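Local coordinates for protein exopolygalacturonase (PDB 2UVF) that probably hydrolyses the alpha-1,4 linkages of polygalacturonic acid in an exo manner, as a family 28 glycoside hydrolase that binds digalacturonic acid, at residues K103-V111 / L524-S532; L307-A315 / N324-S332. All coordinates share one frame; numbering follows the deposited sequence. Where two conformers were deposited one is given.

Interaction 1: residues K103-V111 / L524-S532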
ATOM      1  N   LYS A 103     -20.330   0.344 -20.504  1.00 49.26           N
ATOM      2  CA  LYS A 103     -21.344  -0.487 -21.146  1.00 50.02           C
ATOM      3  C   LYS A 103     -20.943  -1.876 -21.602  1.00 49.60           C
ATOM      4  O   LYS A 103     -19.783  -2.240 -21.669  1.00 49.96           O
ATOM      5  CB  LYS A 103     -22.142   0.246 -22.210  1.00 50.67           C
ATOM      6  CG  LYS A 103     -23.441   0.792 -21.732  1.00 51.83           C
ATOM      7  CD  LYS A 103     -24.624   0.150 -22.418  1.00 53.66           C
ATOM      8  CE  LYS A 103     -25.909   0.952 -22.195  1.00 53.51           C
ATOM      9  NZ  LYS A 103     -27.125   0.209 -22.592  1.00 54.15           N
ATOM     10  N   ASP A 104     -21.974  -2.634 -21.916  1.00 48.99           N
ATOM     11  CA  ASP A 104     -21.930  -4.058 -22.122  1.00 47.44           C
ATOM     12  C   ASP A 104     -21.501  -4.847 -20.914  1.00 45.58           C
ATOM     13  O   ASP A 104     -21.361  -6.046 -20.961  1.00 45.27           O
ATOM     14  CB  ASP A 104     -21.317  -4.470 -23.469  1.00 48.12           C
ATOM     15  CG  ASP A 104     -22.394  -4.822 -24.528  1.00 50.79           C
ATOM     16  OD1 ASP A 104     -23.015  -3.930 -25.170  1.00 51.83           O
ATOM     17  OD2 ASP A 104     -22.629  -6.018 -24.702  1.00 53.86           O
ATOM     18  N   ASN A 105     -21.373  -4.141 -19.810  1.00 43.12           N
ATOM     19  CA  ASN A 105     -21.124  -4.748 -18.503  1.00 40.31           C
ATOM     20  C   ASN A 105     -19.858  -5.618 -18.463  1.00 37.76           C
ATOM     21  O   ASN A 105     -19.868  -6.740 -17.936  1.00 36.54           O
ATOM     22  CB  ASN A 105     -22.344  -5.582 -18.083  1.00 41.19           C
ATOM     23  CG  ASN A 105     -23.323  -4.823 -17.202  1.00 42.92           C
ATOM     24  OD1 ASN A 105     -24.096  -5.447 -16.474  1.00 44.59           O
ATOM     25  ND2 ASN A 105     -23.305  -3.488 -17.259  1.00 43.80           N
ATOM     26  N   PHE A 106     -18.764  -5.098 -19.016  1.00 34.81           N
ATOM     27  CA  PHE A 106     -17.556  -5.907 -19.163  1.00 32.23           C
ATOM     28  C   PHE A 106     -16.794  -6.070 -17.843  1.00 30.96           C
ATOM     29  O   PHE A 106     -16.319  -7.157 -17.530  1.00 31.18           O
ATOM     30  CB  PHE A 106     -16.662  -5.351 -20.279  1.00 30.44           C
ATOM     31  CG  PHE A 106     -15.305  -5.994 -20.347  1.00 30.02           C
ATOM     32  CD1 PHE A 106     -15.093  -7.137 -21.130  1.00 27.91           C
ATOM     33  CD2 PHE A 106     -14.226  -5.459 -19.628  1.00 28.64           C
ATOM     34  CE1 PHE A 106     -13.822  -7.722 -21.207  1.00 26.90           C
ATOM     35  CE2 PHE A 106     -12.967  -6.056 -19.670  1.00 26.10           C
ATOM     36  CZ  PHE A 106     -12.761  -7.186 -20.463  1.00 26.63           C
ATOM     37  N   GLN A 107     -16.711  -4.992 -17.073  1.00 30.78           N
ATOM     38  CA  GLN A 107     -15.908  -4.916 -15.849  1.00 30.22           C
ATOM     39  C   GLN A 107     -16.529  -5.643 -14.662  1.00 30.78           C
ATOM     40  O   GLN A 107     -17.736  -5.524 -14.403  1.00 30.87           O
ATOM     41  CB  GLN A 107     -15.635  -3.445 -15.470  1.00 30.05           C
ATOM     42  CG  GLN A 107     -14.682  -2.673 -16.421  1.00 28.00           C
ATOM     43  CD  GLN A 107     -13.243  -3.137 -16.340  1.00 25.50           C
ATOM     44  OE1 GLN A 107     -12.877  -3.918 -15.459  1.00 27.28           O
ATOM     45  NE2 GLN A 107     -12.425  -2.681 -17.272  1.00 25.28           N
ATOM     46  N   HIS A 108     -15.696  -6.411 -13.953  1.00 31.10           N
ATOM     47  CA  HIS A 108     -16.089  -7.027 -12.688  1.00 30.89           C
ATOM     48  C   HIS A 108     -16.559  -5.950 -11.715  1.00 31.10           C
ATOM     49  O   HIS A 108     -15.831  -5.004 -11.416  1.00 31.23           O
ATOM     50  CB  HIS A 108     -14.922  -7.818 -12.051  1.00 30.16           C
ATOM     51  CG  HIS A 108     -15.311  -8.515 -10.780  1.00 29.00           C
ATOM     52  ND1 HIS A 108     -15.873  -9.774 -10.765  1.00 27.48           N
ATOM     53  CD2 HIS A 108     -15.270  -8.105  -9.490  1.00 25.61           C
ATOM     54  CE1 HIS A 108     -16.152 -10.113  -9.518  1.00 27.37           C
ATOM     55  NE2 HIS A 108     -15.797  -9.118  -8.727  1.00 25.39           N
ATOM     56  N   LYS A 109     -17.785  -6.095 -11.228  1.00 32.34           N
ATOM     57  CA  LYS A 109     -18.334  -5.175 -10.232  1.00 32.75           C
ATOM     58  C   LYS A 109     -17.929  -5.595  -8.821  1.00 32.13           C
ATOM     59  O   LYS A 109     -18.344  -6.632  -8.319  1.00 32.57           O
ATOM     60  CB  LYS A 109     -19.865  -5.065 -10.348  1.00 33.91           C
ATOM     61  CG  LYS A 109     -20.391  -4.660 -11.747  1.00 35.41           C
ATOM     62  CD  LYS A 109     -21.818  -5.230 -11.940  1.00 39.70           C
ATOM     63  CE  LYS A 109     -22.321  -5.125 -13.388  1.00 39.57           C
ATOM     64  NZ  LYS A 109     -21.778  -6.210 -14.265  1.00 39.58           N
ATOM     65  N   ILE A 110     -17.123  -4.760  -8.178  1.00 31.95           N
ATOM     66  CA  ILE A 110     -16.652  -5.026  -6.826  1.00 30.63           C
ATOM     67  C   ILE A 110     -17.754  -4.761  -5.795  1.00 30.87           C
ATOM     68  O   ILE A 110     -18.717  -4.060  -6.071  1.00 30.83           O
ATOM     69  CB  ILE A 110     -15.345  -4.238  -6.518  1.00 30.86           C
ATOM     70  CG1 ILE A 110     -15.594  -2.727  -6.465  1.00 29.93           C
ATOM     71  CG2 ILE A 110     -14.261  -4.573  -7.557  1.00 29.93           C
ATOM     72  CD1 ILE A 110     -14.496  -1.930  -5.768  1.00 29.63           C
ATOM     73  N   VAL A 111     -17.603  -5.342  -4.610  1.00 30.99           N
ATOM     74  CA  VAL A 111     -18.513  -5.094  -3.505  1.00 30.81           C
ATOM     75  C   VAL A 111     -17.776  -4.389  -2.363  1.00 31.21           C
ATOM     76  O   VAL A 111     -16.556  -4.520  -2.224  1.00 30.92           O
ATOM     77  CB  VAL A 111     -19.204  -6.412  -3.038  1.00 31.22           C
ATOM     78  CG1 VAL A 111     -20.135  -6.963  -4.157  1.00 29.62           C
ATOM     79  CG2 VAL A 111     -18.165  -7.482  -2.589  1.00 30.97           C
ATOM     80  N   LEU A 524      -5.016 -15.944  -9.626  1.00 36.72           N
ATOM     81  CA  LEU A 524      -5.686 -14.875 -10.345  1.00 36.17           C
ATOM     82  C   LEU A 524      -7.099 -15.339 -10.752  1.00 35.46           C
ATOM     83  O   LEU A 524      -7.249 -16.249 -11.555  1.00 34.41           O
ATOM     84  CB  LEU A 524      -4.867 -14.462 -11.569  1.00 37.05           C
ATOM     85  CG  LEU A 524      -5.054 -13.034 -12.102  1.00 36.78           C
ATOM     86  CD1 LEU A 524      -4.092 -12.084 -11.424  1.00 38.42           C
ATOM     87  CD2 LEU A 524      -4.812 -13.034 -13.599  1.00 39.65           C
ATOM     88  N   LYS A 525      -8.120 -14.701 -10.175  1.00 34.75           N
ATOM     89  CA  LYS A 525      -9.516 -15.129 -10.307  1.00 34.28           C
ATOM     90  C   LYS A 525     -10.455 -13.932 -10.402  1.00 33.15           C
ATOM     91  O   LYS A 525     -10.259 -12.941  -9.689  1.00 32.74           O
ATOM     92  CB  LYS A 525      -9.922 -15.968  -9.094  1.00 34.74           C
ATOM     93  CG  LYS A 525     -11.084 -16.904  -9.362  1.00 37.73           C
ATOM     94  CD  LYS A 525     -11.259 -17.945  -8.248  1.00 41.23           C
ATOM     95  CE  LYS A 525     -10.000 -18.805  -8.057  1.00 43.15           C
ATOM     96  NZ  LYS A 525     -10.276 -20.158  -7.445  1.00 44.88           N
ATOM     97  N   ASN A 526     -11.464 -14.028 -11.274  1.00 31.63           N
ATOM     98  CA  ASN A 526     -12.537 -13.018 -11.370  1.00 30.15           C
ATOM     99  C   ASN A 526     -11.970 -11.612 -11.585  1.00 29.07           C
ATOM    100  O   ASN A 526     -12.261 -10.713 -10.812  1.00 28.87           O
ATOM    101  CB  ASN A 526     -13.409 -13.009 -10.100  1.00 29.76           C
ATOM    102  CG  ASN A 526     -13.997 -14.372  -9.750  1.00 29.00           C
ATOM    103  OD1 ASN A 526     -14.046 -15.278 -10.570  1.00 26.87           O
ATOM    104  ND2 ASN A 526     -14.461 -14.505  -8.515  1.00 29.13           N
ATOM    105  N   VAL A 527     -11.151 -11.454 -12.625  1.00 28.57           N
ATOM    106  CA  VAL A 527     -10.421 -10.217 -12.913  1.00 27.22           C
ATOM    107  C   VAL A 527     -10.680  -9.828 -14.366  1.00 27.74           C
ATOM    108  O   VAL A 527     -10.576 -10.650 -15.267  1.00 27.24           O
ATOM    109  CB  VAL A 527      -8.882 -10.364 -12.657  1.00 27.26           C
ATOM    110  CG1 VAL A 527      -8.069  -9.244 -13.348  1.00 24.19           C
ATOM    111  CG2 VAL A 527      -8.572 -10.442 -11.156  1.00 23.99           C
ATOM    112  N   THR A 528     -11.027  -8.567 -14.569  1.00 27.62           N
ATOM    113  CA  THR A 528     -11.295  -8.031 -15.887  1.00 28.23           C
ATOM    114  C   THR A 528     -10.353  -6.863 -16.122  1.00 28.50           C
ATOM    115  O   THR A 528     -10.177  -6.017 -15.246  1.00 28.79           O
ATOM    116  CB  THR A 528     -12.753  -7.552 -15.998  1.00 28.04           C
ATOM    117  OG1 THR A 528     -13.057  -6.717 -14.863  1.00 28.75           O
ATOM    118  CG2 THR A 528     -13.708  -8.747 -16.016  1.00 26.54           C
ATOM    119  N   VAL A 529      -9.726  -6.847 -17.285  1.00 28.33           N
ATOM    120  CA  VAL A 529      -8.946  -5.715 -17.728  1.00 28.89           C
ATOM    121  C   VAL A 529      -9.474  -5.268 -19.081  1.00 29.25           C
ATOM    122  O   VAL A 529      -9.571  -6.073 -20.009  1.00 29.34           O
ATOM    123  CB  VAL A 529      -7.429  -6.049 -17.924  1.00 28.66           C
ATOM    124  CG1 VAL A 529      -6.651  -4.789 -18.340  1.00 27.09           C
ATOM    125  CG2 VAL A 529      -6.822  -6.672 -16.689  1.00 28.77           C
ATOM    126  N   ASP A 530      -9.794  -3.980 -19.182  1.00 29.77           N
ATOM    127  CA  ASP A 530     -10.053  -3.339 -20.467  1.00 29.77           C
ATOM    128  C   ASP A 530      -8.907  -2.389 -20.795  1.00 30.23           C
ATOM    129  O   ASP A 530      -8.735  -1.368 -20.137  1.00 29.19           O
ATOM    130  CB  ASP A 530     -11.371  -2.578 -20.443  1.00 29.22           C
ATOM    131  CG  ASP A 530     -11.764  -2.015 -21.810  1.00 29.74           C
ATOM    132  OD1 ASP A 530     -11.189  -2.380 -22.866  1.00 28.40           O
ATOM    133  OD2 ASP A 530     -12.675  -1.179 -21.820  1.00 30.23           O
ATOM    134  N   ASN A 531      -8.141  -2.749 -21.824  0.50 30.42           N
ATOM    135  CA  ASN A 531      -7.028  -1.958 -22.337  0.50 30.94           C
ATOM    136  C   ASN A 531      -5.772  -2.053 -21.497  0.50 32.28           C
ATOM    137  O   ASN A 531      -5.796  -1.877 -20.270  0.50 32.54           O
ATOM    138  CB  ASN A 531      -7.402  -0.481 -22.534  0.50 30.30           C
ATOM    139  CG  ASN A 531      -8.602  -0.289 -23.446  0.50 28.34           C
ATOM    140  OD1 ASN A 531      -9.418   0.611 -23.230  0.50 24.97           O
ATOM    141  ND2 ASN A 531      -8.710  -1.123 -24.467  0.50 24.57           N
ATOM    142  N   SER A 532      -4.681  -2.353 -22.183  1.00 33.70           N
ATOM    143  CA  SER A 532      -3.344  -2.268 -21.632  1.00 36.26           C
ATOM    144  C   SER A 532      -2.581  -1.634 -22.785  1.00 37.81           C
ATOM    145  O   SER A 532      -2.515  -2.218 -23.878  1.00 38.93           O
ATOM    146  CB  SER A 532      -2.797  -3.648 -21.336  1.00 36.42           C
ATOM    147  OG  SER A 532      -1.990  -3.656 -20.168  1.00 39.59           O
TER
HETATM  148  O   HOH W   1     -13.925  -0.454 -18.694  1.00 26.87           O
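Asn-526, at the corner where strand 518-532 changes face, meets the imidazole of His-108: the backbone O of Asn-526 lies over one ring face, offset toward the rim, 3.7 Å from His-108 ND1. The Asn-526 side-chain amide, nearly parallel to the ring (13°), comes nearest it through CB and is held by Asn-558 and Asn-484. Thr-528 carries the polar core. Thr-528 OG1, set between the backbone N and the carbonyl carbon (chi1 49°), accepts a nearly straight bond (175°) from His-108 N at 2.8 Å. Thr-528 OG1 also donates to Gln-107 OE1 at 2.9 Å, from above the carbonyl plane. Thr-528 CG2 packs 3.4 Å from Phe-106 O. Val-529 turns its side chain away, its O sitting 3.4 Å from Phe-106 CZ at the ring edge. Asp-530 CB lies 3.3 Å from Gln-107 NE2, which is bonded to Met-487 O and to a water weakly linked to Asp-530 OD2; OD1 goes to Asn-562. The loop 103-111, leaving helix 92-100 of the fibronectin type III region, thus lies against the outside of the parallel beta-helix: Gln-107 reaches strand 476-490 on one flank, and Phe-106 reaches strand 551-562 on the other.

Interaction 2: residues L307-A315 / N324-S332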
ATOM      1  N   LEU A 307      14.175  19.169  -0.665  1.00 32.36           N
ATOM      2  CA  LEU A 307      14.808  18.346   0.366  1.00 32.31           C
ATOM      3  C   LEU A 307      15.742  17.281  -0.212  1.00 33.10           C
ATOM      4  O   LEU A 307      16.812  17.047   0.327  1.00 33.54           O
ATOM      5  CB  LEU A 307      13.783  17.705   1.286  1.00 31.97           C
ATOM      6  CG  LEU A 307      14.404  16.830   2.366  1.00 31.01           C
ATOM      7  CD1 LEU A 307      15.311  17.650   3.310  1.00 30.08           C
ATOM      8  CD2 LEU A 307      13.342  16.088   3.124  1.00 29.41           C
ATOM      9  N   ALA A 308      15.348  16.662  -1.322  1.00 34.00           N
ATOM     10  CA  ALA A 308      16.137  15.609  -1.957  1.00 34.25           C
ATOM     11  C   ALA A 308      17.428  16.121  -2.605  1.00 35.03           C
ATOM     12  O   ALA A 308      18.436  15.407  -2.612  1.00 34.98           O
ATOM     13  CB  ALA A 308      15.297  14.876  -2.982  1.00 34.04           C
ATOM     14  N   LYS A 309      17.374  17.336  -3.178  1.00 35.52           N
ATOM     15  CA  LYS A 309      18.557  18.046  -3.698  1.00 36.04           C
ATOM     16  C   LYS A 309      19.598  18.223  -2.587  1.00 35.64           C
ATOM     17  O   LYS A 309      20.742  17.788  -2.744  1.00 36.40           O
ATOM     18  CB  LYS A 309      18.168  19.411  -4.256  1.00 36.48           C
ATOM     19  CG  LYS A 309      19.324  20.264  -4.748  1.00 38.83           C
ATOM     20  CD  LYS A 309      18.813  21.623  -5.187  1.00 43.15           C
ATOM     21  CE  LYS A 309      19.892  22.475  -5.838  1.00 44.95           C
ATOM     22  NZ  LYS A 309      19.271  23.563  -6.698  1.00 48.08           N
ATOM     23  N   ASN A 310      19.163  18.815  -1.469  1.00 34.58           N
ATOM     24  CA  ASN A 310      20.001  19.192  -0.344  1.00 33.78           C
ATOM     25  C   ASN A 310      20.636  18.029   0.403  1.00 33.73           C
ATOM     26  O   ASN A 310      21.795  18.104   0.810  1.00 33.06           O
ATOM     27  CB  ASN A 310      19.204  20.080   0.621  1.00 33.91           C
ATOM     28  CG  ASN A 310      18.803  21.427  -0.003  1.00 34.45           C
ATOM     29  OD1 ASN A 310      19.262  21.785  -1.084  1.00 34.90           O
ATOM     30  ND2 ASN A 310      17.958  22.174   0.691  1.00 33.11           N
ATOM     31  N   GLN A 311      19.873  16.950   0.577  1.00 33.42           N
ATOM     32  CA  GLN A 311      20.378  15.733   1.212  1.00 33.10           C
ATOM     33  C   GLN A 311      21.402  14.988   0.346  1.00 33.33           C
ATOM     34  O   GLN A 311      22.403  14.475   0.874  1.00 33.10           O
ATOM     35  CB  GLN A 311      19.213  14.826   1.636  1.00 33.23           C
ATOM     36  CG  GLN A 311      18.414  15.351   2.827  1.00 31.78           C
ATOM     37  CD  GLN A 311      17.229  14.458   3.220  1.00 33.01           C
ATOM     38  OE1 GLN A 311      16.467  13.994   2.365  1.00 34.87           O
ATOM     39  NE2 GLN A 311      17.054  14.245   4.517  1.00 30.24           N
ATOM     40  N   VAL A 312      21.188  14.943  -0.975  1.00 33.90           N
ATOM     41  CA  VAL A 312      22.175  14.317  -1.881  1.00 34.50           C
ATOM     42  C   VAL A 312      23.477  15.147  -1.959  1.00 35.87           C
ATOM     43  O   VAL A 312      24.571  14.597  -1.857  1.00 35.97           O
ATOM     44  CB  VAL A 312      21.586  13.970  -3.296  1.00 34.52           C
ATOM     45  CG1 VAL A 312      22.633  13.387  -4.223  1.00 32.45           C
ATOM     46  CG2 VAL A 312      20.399  13.012  -3.166  1.00 33.23           C
ATOM     47  N   GLU A 313      23.354  16.463  -2.099  1.00 37.20           N
ATOM     48  CA  GLU A 313      24.520  17.351  -2.057  1.00 38.69           C
ATOM     49  C   GLU A 313      25.327  17.244  -0.735  1.00 38.58           C
ATOM     50  O   GLU A 313      26.545  17.199  -0.755  1.00 37.97           O
ATOM     51  CB  GLU A 313      24.101  18.793  -2.372  1.00 38.41           C
ATOM     52  CG  GLU A 313      23.500  18.919  -3.800  1.00 40.38           C
ATOM     53  CD  GLU A 313      23.147  20.346  -4.212  1.00 40.50           C
ATOM     54  OE1 GLU A 313      23.116  21.237  -3.326  1.00 43.45           O
ATOM     55  OE2 GLU A 313      22.899  20.563  -5.426  1.00 41.55           O
ATOM     56  N   LYS A 314      24.633  17.164   0.398  1.00 39.45           N
ATOM     57  CA  LYS A 314      25.288  16.994   1.690  1.00 40.25           C
ATOM     58  C   LYS A 314      26.012  15.644   1.817  1.00 40.36           C
ATOM     59  O   LYS A 314      27.149  15.587   2.284  1.00 40.23           O
ATOM     60  CB  LYS A 314      24.296  17.206   2.837  1.00 40.12           C
ATOM     61  CG  LYS A 314      24.848  16.797   4.193  1.00 41.60           C
ATOM     62  CD  LYS A 314      24.196  17.536   5.345  1.00 44.90           C
ATOM     63  CE  LYS A 314      25.118  17.520   6.566  1.00 48.18           C
ATOM     64  NZ  LYS A 314      26.340  18.393   6.359  1.00 47.16           N
ATOM     65  N   ALA A 315      25.350  14.567   1.394  1.00 40.87           N
ATOM     66  CA  ALA A 315      25.918  13.219   1.422  1.00 40.68           C
ATOM     67  C   ALA A 315      27.200  13.095   0.585  1.00 41.09           C
ATOM     68  O   ALA A 315      28.156  12.434   1.009  1.00 41.75           O
ATOM     69  CB  ALA A 315      24.891  12.215   0.950  1.00 40.86           C
ATOM     70  N   ASN A 324      25.066   6.037  -4.219  1.00 36.49           N
ATOM     71  CA  ASN A 324      24.700   5.764  -2.831  1.00 35.04           C
ATOM     72  C   ASN A 324      24.016   6.920  -2.108  1.00 33.85           C
ATOM     73  O   ASN A 324      23.197   6.692  -1.218  1.00 33.07           O
ATOM     74  CB  ASN A 324      25.922   5.300  -2.009  1.00 35.25           C
ATOM     75  CG  ASN A 324      26.273   3.836  -2.242  1.00 35.05           C
ATOM     76  OD1 ASN A 324      27.443   3.498  -2.454  1.00 36.31           O
ATOM     77  ND2 ASN A 324      25.267   2.961  -2.207  1.00 29.87           N
ATOM     78  N   ALA A 325      24.387   8.149  -2.457  1.00 32.83           N
ATOM     79  CA  ALA A 325      23.821   9.326  -1.820  1.00 32.36           C
ATOM     80  C   ALA A 325      22.338   9.472  -2.212  1.00 31.59           C
ATOM     81  O   ALA A 325      21.482   9.700  -1.365  1.00 31.96           O
ATOM     82  CB  ALA A 325      24.617  10.571  -2.183  1.00 31.88           C
ATOM     83  N   TYR A 326      22.064   9.307  -3.496  1.00 31.36           N
ATOM     84  CA  TYR A 326      20.703   9.278  -4.024  1.00 31.52           C
ATOM     85  C   TYR A 326      19.867   8.079  -3.524  1.00 31.50           C
ATOM     86  O   TYR A 326      18.683   8.246  -3.155  1.00 32.63           O
ATOM     87  CB  TYR A 326      20.756   9.322  -5.559  1.00 30.77           C
ATOM     88  CG  TYR A 326      19.433   9.623  -6.216  1.00 30.19           C
ATOM     89  CD1 TYR A 326      18.923  10.936  -6.256  1.00 29.47           C
ATOM     90  CD2 TYR A 326      18.682   8.593  -6.815  1.00 29.60           C
ATOM     91  CE1 TYR A 326      17.677  11.211  -6.884  1.00 29.26           C
ATOM     92  CE2 TYR A 326      17.451   8.850  -7.426  1.00 28.65           C
ATOM     93  CZ  TYR A 326      16.956  10.155  -7.447  1.00 29.70           C
ATOM     94  OH  TYR A 326      15.763  10.388  -8.057  1.00 29.81           O
ATOM     95  N   GLY A 327      20.478   6.894  -3.494  1.00 30.68           N
ATOM     96  CA  GLY A 327      19.796   5.666  -3.098  1.00 29.99           C
ATOM     97  C   GLY A 327      19.506   5.478  -1.615  1.00 29.95           C
ATOM     98  O   GLY A 327      18.591   4.714  -1.242  1.00 29.43           O
ATOM     99  N   GLN A 328      20.267   6.159  -0.754  1.00 28.87           N
ATOM    100  CA  GLN A 328      20.181   5.894   0.686  1.00 27.75           C
ATOM    101  C   GLN A 328      19.892   7.099   1.581  1.00 27.30           C
ATOM    102  O   GLN A 328      19.378   6.947   2.681  1.00 26.18           O
ATOM    103  CB  GLN A 328      21.456   5.164   1.186  1.00 27.72           C
ATOM    104  CG  GLN A 328      21.858   3.908   0.411  1.00 27.86           C
ATOM    105  CD  GLN A 328      20.762   2.833   0.368  1.00 24.60           C
ATOM    106  OE1 GLN A 328      20.671   2.084  -0.579  1.00 27.61           O
ATOM    107  NE2 GLN A 328      19.946   2.768   1.388  1.00 26.11           N
ATOM    108  N   ARG A 329      20.207   8.291   1.108  1.00 28.13           N
ATOM    109  CA  ARG A 329      20.275   9.446   1.998  1.00 28.96           C
ATOM    110  C   ARG A 329      19.139  10.478   1.873  1.00 29.06           C
ATOM    111  O   ARG A 329      19.165  11.507   2.546  1.00 29.92           O
ATOM    112  CB  ARG A 329      21.659  10.118   1.896  1.00 29.35           C
ATOM    113  CG  ARG A 329      22.868   9.175   2.113  1.00 29.49           C
ATOM    114  CD  ARG A 329      23.036   8.798   3.561  1.00 33.05           C
ATOM    115  NE  ARG A 329      22.995   9.998   4.391  1.00 35.96           N
ATOM    116  CZ  ARG A 329      22.638  10.017   5.668  1.00 40.28           C
ATOM    117  NH1 ARG A 329      22.283   8.889   6.291  1.00 40.29           N
ATOM    118  NH2 ARG A 329      22.636  11.175   6.328  1.00 43.23           N
ATOM    119  N   ARG A 330      18.127  10.200   1.053  1.00 29.19           N
ATOM    120  CA  ARG A 330      16.905  11.047   1.033  1.00 28.75           C
ATOM    121  C   ARG A 330      15.936  10.553   2.099  1.00 29.04           C
ATOM    122  O   ARG A 330      15.760   9.351   2.250  1.00 29.03           O
ATOM    123  CB  ARG A 330      16.223  10.980  -0.330  1.00 28.91           C
ATOM    124  CG  ARG A 330      17.110  11.345  -1.483  1.00 27.28           C
ATOM    125  CD  ARG A 330      16.376  11.247  -2.797  1.00 25.99           C
ATOM    126  NE  ARG A 330      16.475   9.927  -3.412  1.00 28.43           N
ATOM    127  CZ  ARG A 330      15.485   9.334  -4.082  1.00 28.83           C
ATOM    128  NH1 ARG A 330      14.289   9.925  -4.188  1.00 29.86           N
ATOM    129  NH2 ARG A 330      15.680   8.146  -4.622  1.00 27.99           N
ATOM    130  N   SER A 331      15.330  11.474   2.845  1.00 29.00           N
ATOM    131  CA  SER A 331      14.331  11.129   3.860  1.00 29.35           C
ATOM    132  C   SER A 331      12.992  10.657   3.266  1.00 29.60           C
ATOM    133  O   SER A 331      12.366  11.359   2.467  1.00 28.82           O
ATOM    134  CB  SER A 331      14.059  12.329   4.779  1.00 29.85           C
ATOM    135  OG  SER A 331      15.021  12.453   5.834  1.00 29.09           O
ATOM    136  N   SER A 332      12.567   9.461   3.666  1.00 29.29           N
ATOM    137  CA  SER A 332      11.208   8.984   3.410  1.00 29.65           C
ATOM    138  C   SER A 332      10.206   9.818   4.193  1.00 30.00           C
ATOM    139  O   SER A 332      10.582  10.593   5.090  1.00 29.87           O
ATOM    140  CB  SER A 332      11.072   7.516   3.806  1.00 29.31           C
ATOM    141  OG  SER A 332      11.740   6.721   2.866  1.00 29.28           O
TER
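Val-312 is the central bump of this helix-helix contact: Val-312 CG1 lies 4.0 Å from Ala-325 CB, while CG2 enters the hollow formed by the Tyr-326 backbone and ring and by Arg-330 CG, 3.8 Å from Tyr-326 CA. With CG1 anti to the backbone N (chi1 177°), both branches face helix 322-328. One turn on, small residues let the surfaces close: Ala-315 CB is 3.5 Å from Ala-325 CB and rests against the aliphatic start of Arg-329. At the other end Ala-308 CB meets Arg-330 CD at 3.8 Å. The helix segments approach to 8.7 Å between axes, their directions 134° apart, and the chain leaving the second continues along the groove beside Gln-311. That side chain, extended beyond CG, runs past Arg-329 O to Ser-331 and grips it twice: Gln-311 OE1 accepts from Ser-331 N at 2.8 Å, and Gln-311 NE2 gives a bond of 3.0 Å to Ser-331 OG, in the amide plane. Ser-331 OG is also bonded to Ala-242 O. Arg-330 folds back so that its NE reaches Tyr-326 O at 2.8 Å, and its guanidinium continues to Asn-379 of the glycan pocket. The chemistry is thus an apolar seam finished by a buried amide, whose two bonds fix its rotation and satisfy the backbone N-H of Ser-331, beyond helix 322-328.

Interactions 1 and 2 lie on opposite sides of the chain's centre, their own centres 41 Å apart and their nearest atoms about 26 Å apart. In sequence, interaction 2 is nested within the loop that interaction 1 closes. The first joins regions distant in sequence, the fibronectin type III region and the beta-helix; the second packs two neighbouring helices of an insertion between beta-helix strands. Interaction 2 lies near the glycan pocket: the side chain of Arg-330 is about 7 Å from a bound galacturonate. Ser-332 bonds through OG to the backbone N of His-355, another pocket residue. In interaction 1, the side chain of Asp-530 is about 3 Å from a bound sulfate, probably from the crystallisation liquor.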